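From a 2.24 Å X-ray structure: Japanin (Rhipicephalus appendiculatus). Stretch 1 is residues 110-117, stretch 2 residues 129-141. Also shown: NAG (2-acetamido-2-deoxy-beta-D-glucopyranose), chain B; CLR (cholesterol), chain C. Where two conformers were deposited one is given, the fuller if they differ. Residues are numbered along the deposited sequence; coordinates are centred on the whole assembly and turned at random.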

# COMPACT_ATOMS: atom_id res chain seq x y z
N VAL A 110 -14.53 13.37 -2.95
CA VAL A 110 -15.37 13.73 -1.78
C VAL A 110 -15.61 12.47 -0.96
O VAL A 110 -15.45 12.50 0.25
CB VAL A 110 -16.71 14.47 -2.13
CG1 VAL A 110 -17.68 13.59 -2.93
CG2 VAL A 110 -17.39 14.98 -0.86
N ARG A 111 -15.92 11.34 -1.62
CA ARG A 111 -16.08 10.04 -0.98
C ARG A 111 -14.70 9.39 -1.14
O ARG A 111 -14.44 8.60 -2.04
CB ARG A 111 -17.22 9.26 -1.66
CG ARG A 111 -17.79 8.14 -0.83
CD ARG A 111 -19.21 7.83 -1.25
NE ARG A 111 -19.72 6.68 -0.52
CZ ARG A 111 -19.43 5.41 -0.79
NH1 ARG A 111 -18.63 5.11 -1.81
NH2 ARG A 111 -19.93 4.44 -0.04
N SER A 112 -13.78 9.84 -0.32
CA SER A 112 -12.38 9.48 -0.42
C SER A 112 -12.04 7.97 -0.30
O SER A 112 -12.31 7.38 0.74
CB SER A 112 -11.60 10.26 0.61
OG SER A 112 -10.22 10.04 0.43
N THR A 113 -11.40 7.38 -1.35
CA THR A 113 -11.00 5.98 -1.33
C THR A 113 -9.79 5.83 -0.41
O THR A 113 -8.97 6.73 -0.29
CB THR A 113 -10.72 5.41 -2.72
OG1 THR A 113 -9.63 6.09 -3.30
CG2 THR A 113 -11.96 5.43 -3.61
N CYS A 114 -9.67 4.64 0.14
CA CYS A 114 -8.62 4.32 1.10
C CYS A 114 -7.87 3.04 0.80
O CYS A 114 -8.35 2.18 0.10
CB CYS A 114 -9.21 4.28 2.52
SG CYS A 114 -9.55 2.59 3.12
N SER A 115 -6.69 2.93 1.42
CA SER A 115 -5.81 1.76 1.35
C SER A 115 -5.13 1.60 2.72
O SER A 115 -4.68 2.58 3.32
CB SER A 115 -4.81 1.79 0.20
OG SER A 115 -3.88 2.84 0.25
N LEU A 116 -5.15 0.36 3.23
CA LEU A 116 -4.56 -0.02 4.50
C LEU A 116 -3.37 -0.90 4.19
O LEU A 116 -3.50 -1.85 3.44
CB LEU A 116 -5.58 -0.77 5.37
CG LEU A 116 -5.05 -1.37 6.67
CD1 LEU A 116 -4.62 -0.32 7.63
CD2 LEU A 116 -6.06 -2.30 7.27
N TRP A 117 -2.21 -0.57 4.77
CA TRP A 117 -0.94 -1.25 4.59
C TRP A 117 -0.44 -1.69 5.92
O TRP A 117 -0.52 -0.94 6.88
CB TRP A 117 0.08 -0.29 3.95
CG TRP A 117 -0.39 0.28 2.66
CD1 TRP A 117 -1.17 1.39 2.49
CD2 TRP A 117 -0.15 -0.25 1.35
NE1 TRP A 117 -1.49 1.54 1.17
CE2 TRP A 117 -0.84 0.57 0.44
CE3 TRP A 117 0.62 -1.32 0.85
CZ2 TRP A 117 -0.80 0.36 -0.94
CZ3 TRP A 117 0.58 -1.59 -0.52
CH2 TRP A 117 -0.12 -0.75 -1.40
C1 NAG B . -13.00 -6.17 11.11
C2 NAG B . -13.28 -7.58 11.61
C3 NAG B . -14.43 -8.16 10.78
C4 NAG B . -15.64 -7.24 10.86
C5 NAG B . -15.25 -5.84 10.39
C6 NAG B . -16.36 -4.82 10.50
C7 NAG B . -11.19 -8.58 12.49
C8 NAG B . -9.90 -9.24 12.10
N2 NAG B . -12.10 -8.42 11.50
O3 NAG B . -14.74 -9.45 11.27
O4 NAG B . -16.70 -7.73 10.04
O5 NAG B . -14.16 -5.35 11.19
O6 NAG B . -17.06 -4.94 11.73
O7 NAG B . -11.39 -8.17 13.64
C1 CLR C . -3.91 -2.66 -6.32
C2 CLR C . -5.01 -3.62 -6.78
C3 CLR C . -6.13 -3.69 -5.77
C4 CLR C . -6.69 -2.31 -5.50
C5 CLR C . -5.63 -1.30 -5.14
C6 CLR C . -5.78 -0.52 -4.08
C7 CLR C . -4.79 0.52 -3.62
C8 CLR C . -3.78 0.88 -4.70
C9 CLR C . -3.27 -0.41 -5.38
C10 CLR C . -4.41 -1.23 -6.07
C11 CLR C . -2.08 -0.13 -6.32
C12 CLR C . -0.97 0.69 -5.67
C13 CLR C . -1.48 2.02 -5.07
C14 CLR C . -2.61 1.65 -4.09
C15 CLR C . -2.88 2.96 -3.34
C16 CLR C . -1.48 3.53 -3.15
C17 CLR C . -0.53 2.74 -4.09
C18 CLR C . -1.95 2.97 -6.20
C19 CLR C . -4.85 -0.60 -7.41
C20 CLR C . 0.62 3.60 -4.63
C21 CLR C . 1.58 2.82 -5.54
C22 CLR C . 1.39 4.27 -3.48
C23 CLR C . 1.80 3.37 -2.29
C24 CLR C . 2.56 4.12 -1.24
C25 CLR C . 2.87 3.48 0.10
C26 CLR C . 2.37 2.11 0.45
C27 CLR C . 4.22 3.79 0.69
O1 CLR C . -7.18 -4.51 -6.31
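Stretch 2, residues 129-141: TINRTFYTICPDP

Stretch 2 is the last part of a helix, through Ile-137, followed by a tail that is extended at Cys-138 and Pro-139 and turns at Asp-140, whose phi is positive (49/52); stretch 1 is a loop that straightens into a strand at Cys-114. Helix and strand run almost exactly antiparallel, their N-to-C directions 171° apart and their axes 9.8 Å apart at closest approach. The gap between them is spanned by side chains. The strand supplies them by simple alternation: Cys-114 and Leu-116 point toward the helix, while Ser-115 points away, its OG accepting a hydrogen bond from Trp-117 NE1 and lying 3.7 Å from cholesterol C15. One strand thus serves the helix on one side and the ligand on the other.

The helix answers with Ile-130 and Phe-134, one turn apart and both pointing toward the strand. Leu-116 fits against the pair: its CD1 lies 3.7 Å from Ile-130 CG2, and its CB lies 4.0 Å from Phe-134 CD1. The Phe-134 ring, at chi1 t, reaches on to Cys-114, whose SG meets the ring edge at 3.4 Å from CE1. Asn-131, the next residue along from Ile-130, points away and carries the glycan through its ND2, bonded to NAG C1 at 1.4 Å.

Where the helix ends, the two stretches are closest, backbone to backbone. Cys-138 is the first residue to leave helical geometry; its SG bonds Cys-114 SG at 2.1 Å with chi3 of -97°, and Cys-114 CA and Cys-138 CA are 5.6 Å apart. Beyond this staple Pro-139 is the bump, and its hollow is made by Ser-112 O (2.9 Å from Pro-139 CD), Thr-113 CA (4.4 Å from Pro-139 CG) and the Arg-111 guanidinium (NH1 3.7 Å from Pro-139 CB). Asp-140 completes a two-pronged salt bridge, Arg-111 NH1 to Asp-140 OD2 at 2.9 Å and Arg-111 NH2 to Asp-140 OD1 at 3.2 Å; the same guanidinium has its face over Pro-139 and its edge on Asp-140.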

# COMPACT_ATOMS: atom_id res chain seq x y z
N THR A 129 -8.16 -2.81 16.71
CA THR A 129 -8.19 -1.35 16.67
C THR A 129 -7.96 -0.77 15.26
O THR A 129 -8.59 0.21 14.90
CB THR A 129 -7.12 -0.80 17.61
OG1 THR A 129 -5.87 -1.41 17.26
CG2 THR A 129 -7.45 -1.05 19.07
N ILE A 130 -7.03 -1.36 14.49
CA ILE A 130 -6.71 -0.92 13.12
C ILE A 130 -7.85 -1.29 12.24
O ILE A 130 -8.24 -0.52 11.38
CB ILE A 130 -5.38 -1.56 12.62
CG1 ILE A 130 -4.24 -0.99 13.43
CG2 ILE A 130 -5.13 -1.30 11.12
CD1 ILE A 130 -3.02 -1.82 13.40
N ASN A 131 -8.36 -2.50 12.43
CA ASN A 131 -9.49 -3.01 11.65
C ASN A 131 -10.72 -2.12 11.86
O ASN A 131 -11.39 -1.76 10.89
CB ASN A 131 -9.79 -4.47 12.08
CG ASN A 131 -10.84 -5.08 11.23
OD1 ASN A 131 -10.71 -5.08 10.00
ND2 ASN A 131 -11.93 -5.55 11.83
N ARG A 132 -10.99 -1.75 13.11
CA ARG A 132 -12.09 -0.85 13.45
C ARG A 132 -11.90 0.52 12.77
O ARG A 132 -12.82 1.00 12.11
CB ARG A 132 -12.24 -0.74 14.99
CG ARG A 132 -13.33 0.24 15.40
CD ARG A 132 -13.55 0.20 16.89
NE ARG A 132 -14.58 1.14 17.29
CZ ARG A 132 -15.90 0.98 17.10
NH1 ARG A 132 -16.36 -0.11 16.51
NH2 ARG A 132 -16.75 1.91 17.51
N THR A 133 -10.71 1.10 12.83
CA THR A 133 -10.43 2.37 12.14
C THR A 133 -10.63 2.27 10.65
O THR A 133 -11.21 3.17 10.04
CB THR A 133 -8.98 2.81 12.43
OG1 THR A 133 -8.82 2.90 13.83
CG2 THR A 133 -8.64 4.14 11.80
N PHE A 134 -10.13 1.21 10.05
CA PHE A 134 -10.29 1.00 8.62
C PHE A 134 -11.77 0.94 8.22
O PHE A 134 -12.19 1.64 7.29
CB PHE A 134 -9.51 -0.27 8.19
CG PHE A 134 -9.84 -0.79 6.82
CD1 PHE A 134 -9.47 -0.08 5.68
CD2 PHE A 134 -10.47 -2.01 6.66
CE1 PHE A 134 -9.76 -0.58 4.42
CE2 PHE A 134 -10.78 -2.49 5.39
CZ PHE A 134 -10.46 -1.75 4.29
N TYR A 135 -12.57 0.15 8.95
CA TYR A 135 -14.01 0.04 8.66
C TYR A 135 -14.80 1.32 8.97
O TYR A 135 -15.82 1.57 8.35
CB TYR A 135 -14.63 -1.19 9.34
CG TYR A 135 -14.48 -2.44 8.52
CD1 TYR A 135 -13.35 -3.22 8.61
CD2 TYR A 135 -15.45 -2.79 7.59
CE1 TYR A 135 -13.18 -4.34 7.82
CE2 TYR A 135 -15.31 -3.94 6.81
CZ TYR A 135 -14.16 -4.70 6.91
OH TYR A 135 -14.00 -5.83 6.14
N THR A 136 -14.31 2.15 9.86
CA THR A 136 -14.94 3.43 10.16
C THR A 136 -14.74 4.46 9.04
O THR A 136 -15.68 5.08 8.56
CB THR A 136 -14.39 3.95 11.49
OG1 THR A 136 -14.74 3.01 12.49
CG2 THR A 136 -14.91 5.33 11.86
N ILE A 137 -13.50 4.66 8.66
CA ILE A 137 -13.07 5.73 7.75
C ILE A 137 -13.20 5.49 6.27
O ILE A 137 -13.29 6.45 5.50
CB ILE A 137 -11.53 5.99 8.09
CG1 ILE A 137 -11.34 6.54 9.50
CG2 ILE A 137 -10.81 6.84 7.07
CD1 ILE A 137 -12.14 7.79 9.86
N CYS A 138 -13.11 4.25 5.87
CA CYS A 138 -13.03 3.81 4.46
C CYS A 138 -14.39 3.58 3.83
O CYS A 138 -15.12 2.76 4.35
CB CYS A 138 -12.19 2.54 4.39
SG CYS A 138 -11.52 2.15 2.75
N PRO A 139 -14.71 4.21 2.67
CA PRO A 139 -15.99 3.86 2.03
C PRO A 139 -15.84 2.50 1.35
O PRO A 139 -14.76 2.21 0.80
CB PRO A 139 -16.19 4.97 0.98
CG PRO A 139 -14.85 5.52 0.74
CD PRO A 139 -14.00 5.28 1.93
N ASP A 140 -16.87 1.65 1.42
CA ASP A 140 -16.89 0.33 0.77
C ASP A 140 -15.62 -0.49 1.04
O ASP A 140 -14.97 -0.94 0.10
CB ASP A 140 -17.06 0.50 -0.75
CG ASP A 140 -18.17 1.45 -1.18
OD1 ASP A 140 -19.31 1.32 -0.67
OD2 ASP A 140 -17.89 2.33 -2.03
N PRO A 141 -15.25 -0.64 2.33
CA PRO A 141 -14.04 -1.36 2.70
C PRO A 141 -14.04 -2.84 2.22
O PRO A 141 -15.03 -3.56 2.41
CB PRO A 141 -14.02 -1.24 4.23
CG PRO A 141 -15.44 -1.14 4.60
CD PRO A 141 -16.18 -0.53 3.47